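Local coordinates for protein ZYRO0G01672p (Zygosaccharomyces rouxii, PDB 4U8T) that binds N6-methyladenosine-containing RNA through its YTH domain, the part present here, and probably acts as a reader of methylated mRNA, at residues 49-55 with 107-112; 20-25 with 66-72; 81-85 with 119-124. One frame throughout, in Å; residues are numbered along the deposited sequence.

Contact 1. Residues 49-55 with 107-112; sequences SSTFYGN and RYRHAF. With nucleotides of chain G.
Ser49 holds OG opposite its own backbone nitrogen (chi1 -180°), which turns the hydroxyl to His110 O as a hydrogen-bond donor; the bond is modelled very short, so its exact length is doubtful. Tyr108, with CG beside the backbone N (chi1 -48°), turns its ring into the N6-methyladenosine pocket of this YTH domain. One ring face lies against nucleotide 6MZ4 of chain G, Tyr108 CZ being 3.5 Å from C6 of the base and CG 4.1 Å from the methyl carbon C9, while the opposite face rests on Arg107 CB. Ser50 O fills the in-plane edge at Tyr108 CD1. On the other segment, Ser49 O accepts from N6 of 6MZ4 at 2.8 Å, so the base is held over the Tyr108 face and by its N6-H. With Tyr108, Trp48 (the residue before Ser49) and Trp102 probably complete the aromatic cage, as in other YTH domains. Behind the pocket Asn55 braces the loop: its OD1 takes Ser50 N at 2.8 Å, and its ND2 makes a weak bond to Ser49 OG. Thr51 CG2 sits over one face of the Arg107 guanidinium, and Thr51 N-caps the helix, its OG1 accepting from Gly54 N at 2.9 Å.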
loop_
_atom_site.group_PDB
_atom_site.type_symbol
_atom_site.label_atom_id
_atom_site.label_comp_id
_atom_site.label_asym_id
_atom_site.label_seq_id
_atom_site.Cartn_x
_atom_site.Cartn_y
_atom_site.Cartn_z
ATOM N N SER A 49 -9.228 -3.874 0.818
ATOM C CA SER A 49 -9.569 -4.993 -0.003
ATOM C C SER A 49 -9.109 -4.730 -1.420
ATOM O O SER A 49 -9.066 -3.599 -1.862
ATOM C CB SER A 49 -11.053 -5.243 0.044
ATOM O OG SER A 49 -11.364 -6.349 -0.759
ATOM N N SER A 50 -8.726 -5.775 -2.125
ATOM C CA SER A 50 -8.305 -5.626 -3.493
ATOM C C SER A 50 -9.288 -6.318 -4.406
ATOM O O SER A 50 -10.393 -6.627 -4.006
ATOM C CB SER A 50 -6.913 -6.182 -3.665
ATOM O OG SER A 50 -6.470 -6.047 -4.980
ATOM N N THR A 51 -8.892 -6.593 -5.629
ATOM C CA THR A 51 -9.766 -7.317 -6.523
ATOM C C THR A 51 -9.835 -8.783 -6.188
ATOM O O THR A 51 -9.211 -9.246 -5.254
ATOM C CB THR A 51 -9.319 -7.186 -7.950
ATOM O OG1 THR A 51 -7.957 -7.614 -8.052
ATOM C CG2 THR A 51 -9.421 -5.766 -8.398
ATOM N N PHE A 52 -10.619 -9.517 -6.956
ATOM C CA PHE A 52 -10.696 -10.949 -6.805
ATOM C C PHE A 52 -9.328 -11.575 -6.879
ATOM O O PHE A 52 -8.925 -12.271 -5.968
ATOM C CB PHE A 52 -11.618 -11.539 -7.864
ATOM C CG PHE A 52 -11.670 -13.031 -7.850
ATOM C CD1 PHE A 52 -12.488 -13.699 -6.959
ATOM C CD2 PHE A 52 -10.920 -13.768 -8.738
ATOM C CE1 PHE A 52 -12.523 -15.055 -6.935
ATOM C CE2 PHE A 52 -10.971 -15.126 -8.715
ATOM C CZ PHE A 52 -11.776 -15.768 -7.820
ATOM N N TYR A 53 -8.606 -11.284 -7.955
ATOM C CA TYR A 53 -7.266 -11.818 -8.183
ATOM C C TYR A 53 -6.208 -11.158 -7.306
ATOM O O TYR A 53 -5.281 -11.807 -6.846
ATOM C CB TYR A 53 -6.884 -11.621 -9.627
ATOM C CG TYR A 53 -7.572 -12.505 -10.597
ATOM C CD1 TYR A 53 -7.308 -13.861 -10.641
ATOM C CD2 TYR A 53 -8.484 -11.989 -11.491
ATOM C CE1 TYR A 53 -7.920 -14.670 -11.553
ATOM C CE2 TYR A 53 -9.104 -12.790 -12.405
ATOM C CZ TYR A 53 -8.818 -14.132 -12.433
ATOM O OH TYR A 53 -9.444 -14.933 -13.343
ATOM N N GLY A 54 -6.368 -9.862 -7.093
ATOM C CA GLY A 54 -5.507 -9.085 -6.232
ATOM C C GLY A 54 -5.492 -9.538 -4.804
ATOM O O GLY A 54 -4.446 -9.586 -4.190
ATOM N N ASN A 55 -6.667 -9.838 -4.272
ATOM C CA ASN A 55 -6.777 -10.432 -2.955
ATOM C C ASN A 55 -6.113 -11.769 -2.855
ATOM O O ASN A 55 -5.469 -12.048 -1.875
ATOM C CB ASN A 55 -8.232 -10.594 -2.547
ATOM C CG ASN A 55 -8.801 -9.352 -1.982
ATOM O OD1 ASN A 55 -8.075 -8.447 -1.632
ATOM N ND2 ASN A 55 -10.094 -9.298 -1.872
ATOM N N ARG A 107 -18.324 -4.684 -5.099
ATOM C CA ARG A 107 -17.257 -5.508 -5.661
ATOM C C ARG A 107 -16.252 -6.094 -4.646
ATOM O O ARG A 107 -15.572 -7.075 -4.916
ATOM C CB ARG A 107 -16.497 -4.644 -6.647
ATOM C CG ARG A 107 -15.629 -5.353 -7.617
ATOM C CD ARG A 107 -14.722 -4.326 -8.240
ATOM N NE ARG A 107 -13.864 -4.893 -9.267
ATOM C CZ ARG A 107 -12.927 -4.201 -9.897
ATOM N NH1 ARG A 107 -12.687 -2.961 -9.527
ATOM N NH2 ARG A 107 -12.186 -4.757 -10.836
ATOM N N TYR A 108 -16.180 -5.485 -3.470
ATOM C CA TYR A 108 -15.215 -5.846 -2.441
ATOM C C TYR A 108 -15.876 -6.570 -1.301
ATOM O O TYR A 108 -16.175 -5.973 -0.280
ATOM C CB TYR A 108 -14.495 -4.592 -1.941
ATOM C CG TYR A 108 -14.008 -3.775 -3.095
ATOM C CD1 TYR A 108 -12.908 -4.164 -3.824
ATOM C CD2 TYR A 108 -14.677 -2.648 -3.491
ATOM C CE1 TYR A 108 -12.488 -3.450 -4.887
ATOM C CE2 TYR A 108 -14.260 -1.931 -4.552
ATOM C CZ TYR A 108 -13.165 -2.333 -5.241
ATOM O OH TYR A 108 -12.753 -1.621 -6.322
ATOM N N ARG A 109 -16.109 -7.860 -1.460
ATOM C CA ARG A 109 -16.870 -8.581 -0.463
ATOM C C ARG A 109 -16.020 -9.119 0.669
ATOM O O ARG A 109 -16.530 -9.437 1.732
ATOM C CB ARG A 109 -17.606 -9.732 -1.141
ATOM C CG ARG A 109 -18.434 -9.273 -2.316
ATOM C CD ARG A 109 -19.868 -9.755 -2.226
ATOM N NE ARG A 109 -20.635 -9.337 -3.392
ATOM C CZ ARG A 109 -21.052 -8.088 -3.589
ATOM N NH1 ARG A 109 -20.756 -7.145 -2.703
ATOM N NH2 ARG A 109 -21.745 -7.759 -4.679
ATOM N N HIS A 110 -14.716 -9.179 0.468
ATOM C CA HIS A 110 -13.831 -9.592 1.540
ATOM C C HIS A 110 -12.803 -8.522 1.772
ATOM O O HIS A 110 -12.579 -7.707 0.911
ATOM C CB HIS A 110 -13.178 -10.920 1.202
ATOM C CG HIS A 110 -14.135 -11.933 0.668
ATOM N ND1 HIS A 110 -15.200 -12.407 1.400
ATOM C CD2 HIS A 110 -14.204 -12.545 -0.533
ATOM C CE1 HIS A 110 -15.878 -13.275 0.675
ATOM N NE2 HIS A 110 -15.295 -13.376 -0.503
ATOM N N ALA A 111 -12.154 -8.533 2.920
ATOM C CA ALA A 111 -11.127 -7.556 3.188
ATOM C C ALA A 111 -10.196 -8.085 4.210
ATOM O O ALA A 111 -10.486 -9.054 4.850
ATOM C CB ALA A 111 -11.728 -6.259 3.664
ATOM N N PHE A 112 -9.087 -7.401 4.411
ATOM C CA PHE A 112 -8.161 -7.789 5.449
ATOM C C PHE A 112 -7.777 -6.580 6.273
ATOM O O PHE A 112 -7.917 -5.472 5.823
ATOM C CB PHE A 112 -6.918 -8.440 4.846
ATOM C CG PHE A 112 -6.318 -7.682 3.698
ATOM C CD1 PHE A 112 -5.432 -6.649 3.929
ATOM C CD2 PHE A 112 -6.622 -8.014 2.393
ATOM C CE1 PHE A 112 -4.882 -5.967 2.902
ATOM C CE2 PHE A 112 -6.072 -7.330 1.353
ATOM C CZ PHE A 112 -5.197 -6.308 1.608
ATOM C C2 6MZ G 4 -11.262 1.154 -5.099
ATOM C C4 6MZ G 4 -9.766 -0.262 -6.196
ATOM C C5 6MZ G 4 -9.673 -1.079 -5.000
ATOM O O1P 6MZ G 4 -11.351 -4.393 -12.670
ATOM O O2P 6MZ G 4 -9.730 -3.270 -14.259
ATOM N N9 6MZ G 4 -8.964 -0.827 -7.091
ATOM N N3 6MZ G 4 -10.561 0.826 -6.171
ATOM N N1 6MZ G 4 -11.234 0.442 -3.984
ATOM C C6 6MZ G 4 -10.481 -0.657 -3.851
ATOM N N6 6MZ G 4 -10.469 -1.355 -2.707
ATOM C C9 6MZ G 4 -11.368 -0.991 -1.645
ATOM N N7 6MZ G 4 -8.824 -2.075 -5.285
ATOM C C8 6MZ G 4 -8.420 -1.914 -6.554
ATOM O "O5'" 6MZ G 4 -9.766 -2.811 -11.794
ATOM C "C5'" 6MZ G 4 -8.490 -2.611 -11.217
ATOM C "C4'" 6MZ G 4 -8.425 -1.289 -10.521
ATOM O "O4'" 6MZ G 4 -9.193 -1.358 -9.324
ATOM C "C1'" 6MZ G 4 -8.777 -0.350 -8.462
ATOM C "C2'" 6MZ G 4 -7.337 -0.011 -8.802
ATOM O "O2'" 6MZ G 4 -7.295 1.360 -9.141
ATOM C "C3'" 6MZ G 4 -7.054 -0.851 -10.048
ATOM O "O3'" 6MZ G 4 -6.385 -0.099 -11.029
ATOM P P 6MZ G 4 -10.000 -3.877 -12.937
ATOM P P G G 3 -11.061 -8.948 -15.718
ATOM O OP1 G G 3 -11.985 -8.125 -16.495
ATOM O OP2 G G 3 -9.775 -9.396 -16.257
ATOM O "O5'" G G 3 -10.779 -8.024 -14.478
ATOM C "C5'" G G 3 -10.138 -8.512 -13.324
ATOM C "C4'" G G 3 -9.662 -7.371 -12.465
ATOM O "O4'" G G 3 -8.685 -7.906 -11.545
ATOM C "C3'" G G 3 -8.938 -6.284 -13.250
ATOM O "O3'" G G 3 -9.018 -5.066 -12.537
ATOM C "C2'" G G 3 -7.506 -6.757 -13.212
ATOM O "O2'" G G 3 -6.556 -5.745 -13.403
ATOM C "C1'" G G 3 -7.422 -7.329 -11.805
ATOM N N9 G G 3 -6.379 -8.343 -11.659
ATOM C C8 G G 3 -5.443 -8.388 -10.669
ATOM N N7 G G 3 -4.636 -9.388 -10.762
ATOM C C5 G G 3 -5.075 -10.050 -11.900
ATOM C C6 G G 3 -4.595 -11.212 -12.524
ATOM O O6 G G 3 -3.669 -11.923 -12.190
ATOM N N1 G G 3 -5.330 -11.525 -13.645
ATOM C C2 G G 3 -6.391 -10.817 -14.118
ATOM N N2 G G 3 -6.989 -11.250 -15.219
ATOM N N3 G G 3 -6.841 -9.749 -13.550
ATOM C C4 G G 3 -6.153 -9.422 -12.456
HETATM O O HOH W 1 -12.858 -8.041 -8.941
#

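Contact 2. Residues 20-25 with 66-72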
loop_
_atom_site.group_PDB
_atom_site.type_symbol
_atom_site.label_atom_id
_atom_site.label_comp_id
_atom_site.label_asym_id
_atom_site.label_seq_id
_atom_site.Cartn_x
_atom_site.Cartn_y
_atom_site.Cartn_z
ATOM N N ILE A 20 11.054 3.655 10.371
ATOM C CA ILE A 20 10.323 2.478 9.931
ATOM C C ILE A 20 11.240 1.292 9.978
ATOM O O ILE A 20 12.180 1.215 9.215
ATOM C CB ILE A 20 9.783 2.608 8.508
ATOM C CG1 ILE A 20 8.875 3.822 8.395
ATOM C CG2 ILE A 20 8.990 1.385 8.150
ATOM C CD1 ILE A 20 8.372 4.069 7.004
ATOM N N HIS A 21 10.972 0.357 10.869
ATOM C CA HIS A 21 11.806 -0.816 10.910
ATOM C C HIS A 21 11.209 -1.936 10.091
ATOM O O HIS A 21 10.145 -2.469 10.415
ATOM C CB HIS A 21 12.021 -1.294 12.340
ATOM C CG HIS A 21 12.582 -2.676 12.411
ATOM N ND1 HIS A 21 13.854 -2.982 11.977
ATOM C CD2 HIS A 21 12.035 -3.840 12.829
ATOM C CE1 HIS A 21 14.067 -4.276 12.127
ATOM N NE2 HIS A 21 12.980 -4.818 12.646
ATOM N N VAL A 22 11.932 -2.307 9.043
ATOM C CA VAL A 22 11.483 -3.323 8.102
ATOM C C VAL A 22 12.091 -4.681 8.441
ATOM O O VAL A 22 13.255 -4.908 8.169
ATOM C CB VAL A 22 11.888 -2.918 6.656
ATOM C CG1 VAL A 22 11.372 -3.895 5.656
ATOM C CG2 VAL A 22 11.364 -1.555 6.339
ATOM N N PRO A 23 11.303 -5.604 8.993
ATOM C CA PRO A 23 11.837 -6.935 9.308
ATOM C C PRO A 23 12.338 -7.681 8.079
ATOM O O PRO A 23 11.805 -7.491 7.002
ATOM C CB PRO A 23 10.641 -7.655 9.926
ATOM C CG PRO A 23 9.716 -6.592 10.320
ATOM C CD PRO A 23 9.891 -5.492 9.350
ATOM N N ASP A 24 13.348 -8.521 8.235
ATOM C CA ASP A 24 13.886 -9.252 7.098
ATOM C C ASP A 24 12.810 -10.109 6.415
ATOM O O ASP A 24 11.830 -10.500 7.044
ATOM C CB ASP A 24 15.063 -10.115 7.546
ATOM C CG ASP A 24 16.275 -9.283 8.006
ATOM O OD1 ASP A 24 16.568 -8.206 7.435
ATOM O OD2 ASP A 24 16.948 -9.715 8.963
ATOM N N HIS A 25 12.993 -10.339 5.114
ATOM C CA HIS A 25 12.143 -11.215 4.299
ATOM C C HIS A 25 10.739 -10.664 4.082
ATOM O O HIS A 25 9.824 -11.406 3.744
ATOM C CB HIS A 25 12.095 -12.615 4.914
ATOM C CG HIS A 25 13.451 -13.122 5.278
ATOM N ND1 HIS A 25 14.464 -13.242 4.355
ATOM C CD2 HIS A 25 13.991 -13.447 6.475
ATOM C CE1 HIS A 25 15.562 -13.654 4.961
ATOM N NE2 HIS A 25 15.302 -13.779 6.249
ATOM N N PRO A 66 7.753 -15.810 6.627
ATOM C CA PRO A 66 8.456 -16.231 7.839
ATOM C C PRO A 66 7.977 -15.352 8.975
ATOM O O PRO A 66 7.491 -14.275 8.669
ATOM C CB PRO A 66 9.916 -15.998 7.506
ATOM C CG PRO A 66 9.913 -15.177 6.307
ATOM C CD PRO A 66 8.686 -15.452 5.558
ATOM N N GLN A 67 8.145 -15.744 10.233
ATOM C CA GLN A 67 7.358 -15.135 11.310
ATOM C C GLN A 67 7.441 -13.627 11.496
ATOM O O GLN A 67 6.409 -12.951 11.592
ATOM C CB GLN A 67 7.711 -15.778 12.646
ATOM C CG GLN A 67 6.587 -16.631 13.214
ATOM C CD GLN A 67 5.275 -15.857 13.401
ATOM O OE1 GLN A 67 5.275 -14.644 13.629
ATOM N NE2 GLN A 67 4.152 -16.568 13.321
ATOM N N GLY A 68 8.644 -13.090 11.550
ATOM C CA GLY A 68 8.767 -11.678 11.820
ATOM C C GLY A 68 8.354 -10.771 10.683
ATOM O O GLY A 68 8.162 -9.580 10.880
ATOM N N ALA A 69 8.235 -11.326 9.490
ATOM C CA ALA A 69 8.128 -10.503 8.307
ATOM C C ALA A 69 6.746 -9.915 8.077
ATOM O O ALA A 69 5.733 -10.445 8.523
ATOM C CB ALA A 69 8.552 -11.293 7.123
ATOM N N LYS A 70 6.721 -8.817 7.336
ATOM C CA LYS A 70 5.490 -8.095 7.081
ATOM C C LYS A 70 5.246 -7.903 5.603
ATOM O O LYS A 70 6.128 -8.118 4.784
ATOM C CB LYS A 70 5.534 -6.738 7.781
ATOM C CG LYS A 70 5.501 -6.806 9.316
ATOM C CD LYS A 70 5.671 -5.419 9.941
ATOM C CE LYS A 70 5.745 -5.466 11.471
ATOM N NZ LYS A 70 5.696 -4.102 12.099
ATOM N N ILE A 71 4.044 -7.470 5.265
ATOM C CA ILE A 71 3.760 -7.037 3.900
ATOM C C ILE A 71 3.383 -5.567 3.903
ATOM O O ILE A 71 2.439 -5.155 4.557
ATOM C CB ILE A 71 2.635 -7.864 3.239
ATOM C CG1 ILE A 71 3.174 -9.213 2.796
ATOM C CG2 ILE A 71 2.090 -7.161 2.026
ATOM C CD1 ILE A 71 2.226 -9.990 2.041
ATOM N N TYR A 72 4.166 -4.778 3.181
ATOM C CA TYR A 72 3.947 -3.349 3.069
ATOM C C TYR A 72 3.140 -3.038 1.825
ATOM O O TYR A 72 3.333 -3.607 0.770
ATOM C CB TYR A 72 5.271 -2.616 3.046
ATOM C CG TYR A 72 5.998 -2.701 4.354
ATOM C CD1 TYR A 72 6.813 -3.777 4.641
ATOM C CD2 TYR A 72 5.874 -1.705 5.306
ATOM C CE1 TYR A 72 7.465 -3.862 5.832
ATOM C CE2 TYR A 72 6.517 -1.784 6.480
ATOM C CZ TYR A 72 7.323 -2.865 6.749
ATOM O OH TYR A 72 7.987 -2.952 7.947
#
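The approach to strand 27-33, the strand parallel to 71-77 in the central mixed sheet of the YTH fold, runs here as an irregular loop against the type I turn Pro66-Ala69 and the start of strand 71-77. Pro23 forms the middle of the contact. Its CB sits 3.3 Å from Gly68 O, its CG reaches the methylene CD of Lys70, and its CD comes 3.5 Å from Tyr72 OH. The Tyr72 ring is brought up to the loop with CG beside the backbone N (chi1 -68°). Val22 CG1 meets its CE1 at 3.9 Å, and Ile20 CG2 touches CE2 more loosely. Phe28 and helix 151-161 pack on Val22 as well, which ties this part of the loop into the body of the domain. Carbon surfaces thus pack on one another and on carbonyl and hydroxyl oxygens; Ser26 OG, just beyond the loop, bonds to Pro23 O and Lys70 N and so links the two segments from outside. Lys70 itself leads its amine off to a salt bridge with Glu88. At the far end Ala69 CB lies against the carbonyl oxygens of Asp24 and His25, 3.4 Å from Asp24 O, and His25 CB abuts Pro66 CG at 3.6 Å.

Contact 3. Residues 81-85 with 119-124. With nucleotides of chain G.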
loop_
_atom_site.group_PDB
_atom_site.type_symbol
_atom_site.label_atom_id
_atom_site.label_comp_id
_atom_site.label_asym_id
_atom_site.label_seq_id
_atom_site.Cartn_x
_atom_site.Cartn_y
_atom_site.Cartn_z
ATOM N N GLY A 81 -1.066 11.190 -9.816
ATOM C CA GLY A 81 0.297 11.655 -9.928
ATOM C C GLY A 81 1.164 11.485 -8.696
ATOM O O GLY A 81 2.158 12.159 -8.545
ATOM N N ARG A 82 0.778 10.606 -7.790
ATOM C CA ARG A 82 1.546 10.451 -6.584
ATOM C C ARG A 82 1.234 9.175 -5.833
ATOM O O ARG A 82 0.297 8.470 -6.162
ATOM C CB ARG A 82 1.297 11.618 -5.655
ATOM C CG ARG A 82 -0.149 11.863 -5.341
ATOM C CD ARG A 82 -0.254 13.000 -4.426
ATOM N NE ARG A 82 -1.602 13.486 -4.350
ATOM C CZ ARG A 82 -2.037 14.563 -4.969
ATOM N NH1 ARG A 82 -1.204 15.288 -5.696
ATOM N NH2 ARG A 82 -3.303 14.909 -4.840
ATOM N N PHE A 83 2.036 8.887 -4.817
ATOM C CA PHE A 83 1.709 7.866 -3.846
ATOM C C PHE A 83 1.309 8.639 -2.630
ATOM O O PHE A 83 1.656 9.794 -2.515
ATOM C CB PHE A 83 2.872 6.911 -3.572
ATOM C CG PHE A 83 3.051 5.857 -4.626
ATOM C CD1 PHE A 83 3.439 6.197 -5.903
ATOM C CD2 PHE A 83 2.800 4.542 -4.348
ATOM C CE1 PHE A 83 3.583 5.268 -6.864
ATOM C CE2 PHE A 83 2.948 3.590 -5.314
ATOM C CZ PHE A 83 3.334 3.953 -6.582
ATOM N N CYS A 84 0.482 8.054 -1.780
ATOM C CA CYS A 84 -0.105 8.819 -0.715
ATOM C C CYS A 84 0.004 8.184 0.639
ATOM O O CYS A 84 -0.523 8.693 1.569
ATOM C CB CYS A 84 -1.567 9.105 -1.024
ATOM S SG CYS A 84 -2.697 7.721 -1.176
ATOM N N GLY A 85 0.683 7.068 0.765
ATOM C CA GLY A 85 0.838 6.473 2.071
ATOM C C GLY A 85 1.308 5.045 2.097
ATOM O O GLY A 85 1.468 4.429 1.055
ATOM N N VAL A 119 1.204 8.532 6.254
ATOM C CA VAL A 119 0.226 9.213 5.441
ATOM C C VAL A 119 0.896 10.454 4.916
ATOM O O VAL A 119 1.091 11.405 5.644
ATOM C CB VAL A 119 -1.052 9.587 6.234
ATOM C CG1 VAL A 119 -1.983 10.401 5.389
ATOM C CG2 VAL A 119 -1.766 8.368 6.731
ATOM N N ARG A 120 1.252 10.450 3.651
ATOM C CA ARG A 120 1.973 11.567 3.080
ATOM C C ARG A 120 2.067 11.448 1.584
ATOM O O ARG A 120 2.262 10.375 1.073
ATOM C CB ARG A 120 3.376 11.663 3.654
ATOM C CG ARG A 120 4.320 12.311 2.669
ATOM C CD ARG A 120 5.737 12.307 3.043
ATOM N NE ARG A 120 6.408 13.230 2.163
ATOM C CZ ARG A 120 7.635 13.679 2.356
ATOM N NH1 ARG A 120 8.163 14.533 1.498
ATOM N NH2 ARG A 120 8.324 13.290 3.411
ATOM N N ASP A 121 1.929 12.563 0.881
ATOM C CA ASP A 121 2.091 12.568 -0.563
ATOM C C ASP A 121 3.543 12.508 -0.976
ATOM O O ASP A 121 4.376 13.203 -0.422
ATOM C CB ASP A 121 1.451 13.803 -1.171
ATOM C CG ASP A 121 -0.043 13.750 -1.149
ATOM O OD1 ASP A 121 -0.595 12.840 -0.537
ATOM O OD2 ASP A 121 -0.679 14.613 -1.762
ATOM N N VAL A 122 3.822 11.692 -1.979
ATOM C CA VAL A 122 5.109 11.640 -2.634
ATOM C C VAL A 122 4.853 11.670 -4.109
ATOM O O VAL A 122 4.134 10.847 -4.597
ATOM C CB VAL A 122 5.906 10.375 -2.298
ATOM C CG1 VAL A 122 7.145 10.288 -3.156
ATOM C CG2 VAL A 122 6.267 10.355 -0.874
ATOM N N HIS A 123 5.431 12.624 -4.819
ATOM C CA HIS A 123 5.093 12.817 -6.216
ATOM C C HIS A 123 5.743 11.793 -7.101
ATOM O O HIS A 123 6.848 11.369 -6.824
ATOM C CB HIS A 123 5.496 14.207 -6.672
ATOM C CG HIS A 123 4.695 15.292 -6.041
ATOM N ND1 HIS A 123 5.200 16.110 -5.054
ATOM C CD2 HIS A 123 3.404 15.658 -6.210
ATOM C CE1 HIS A 123 4.264 16.954 -4.665
ATOM N NE2 HIS A 123 3.163 16.696 -5.347
ATOM N N ASN A 124 5.061 11.411 -8.177
ATOM C CA ASN A 124 5.617 10.465 -9.127
ATOM C C ASN A 124 6.980 10.846 -9.684
ATOM O O ASN A 124 7.801 9.980 -9.916
ATOM C CB ASN A 124 4.660 10.238 -10.273
ATOM C CG ASN A 124 3.567 9.275 -9.919
ATOM O OD1 ASN A 124 3.591 8.659 -8.863
ATOM N ND2 ASN A 124 2.616 9.110 -10.819
ATOM P P U G 7 1.432 10.130 -14.159
ATOM O OP1 U G 7 2.305 10.792 -13.178
ATOM O OP2 U G 7 -0.018 10.104 -13.968
ATOM O "O5'" U G 7 1.711 10.710 -15.601
ATOM C "C5'" U G 7 3.010 11.160 -15.970
ATOM C "C4'" U G 7 2.985 11.736 -17.359
ATOM O "O4'" U G 7 2.302 10.816 -18.243
ATOM C "C3'" U G 7 2.257 13.078 -17.454
ATOM O "O3'" U G 7 3.059 14.008 -18.180
ATOM C "C2'" U G 7 0.981 12.760 -18.236
ATOM O "O2'" U G 7 0.520 13.794 -19.073
ATOM C "C1'" U G 7 1.359 11.509 -19.023
ATOM N N1 U G 7 0.222 10.624 -19.277
ATOM C C2 U G 7 -0.034 10.267 -20.576
ATOM O O2 U G 7 0.652 10.655 -21.504
ATOM N N3 U G 7 -1.124 9.452 -20.735
ATOM C C4 U G 7 -1.960 8.983 -19.743
ATOM O O4 U G 7 -2.903 8.253 -20.033
ATOM C C5 U G 7 -1.617 9.401 -18.426
ATOM C C6 U G 7 -0.562 10.191 -18.243
HETATM O O HOH W 2 -1.064 11.443 1.780
#
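Cys84 O is gripped twice: Arg120 N donates to it at 3.3 Å, from well above the carbonyl plane (59° out of it), and water 2 donates to it as well. The same water gives its other bond to Asp121 OD1, 2.7 Å away, and so bridges the backbone of one segment to a side chain of the other. Next along, Phe83 and Val122 form an antiparallel hydrogen-bonded pair. Phe83 N lies 2.9 Å from Val122 O, in the carbonyl plane, and Val122 N reaches Phe83 O at 2.9 Å. Asn124 N then bonds Gly81 O at 3.0 Å, where the chain of Gly81 takes a positive phi. These bonds join strands 82-94 and 111-123, antiparallel neighbours in the central mixed sheet of the YTH domain. Phe83 and Val122 face helix 151-161, both packing on Phe161, whereas Arg82 and His123 project from the opposite face. Arg82 turns CG between its backbone N and carbonyl carbon (chi1 54°) and then runs extended, so that NE comes 3.0 Å from Asp121 OD2. This is a salt bridge by charge alone: the oxygen lies over a face of the guanidinium, whose plane is only 14° from that of the carboxylate, and no N-H points at it. Shortening this side chain to an alanine is likely to leave the Asp121 carboxylate without its positive mate and without the CD and NE that now lie against OD2. The Asn124 amide faces both protein and RNA. OD1 lies near Arg82 CA and, 3.9 Å from Phe83 CD1, at the edge of that ring, while ND2 donates to OP1 of nucleotide U7 of chain G at 2.9 Å.

All three contacts reach the central mixed sheet but lie far apart on it, their centres 22 to 23 Å from one another. Contacts 1 and 3 share strand 111-123: the loop leading into it lines the methylated-base pocket, and just past its end, on the opposite side of the chain's centre, Asn124 meets a phosphate further along the same RNA. Chain G therefore touches both, although their nearest atoms are about 12 Å apart. Contact 2 stands off from the RNA, about 14 Å at its nearest atom, and joins the sheet through strand 71-77. That strand follows helix 52-63 of contact 1 in the chain and neighbours strand 82-94 of contact 3 in the sheet.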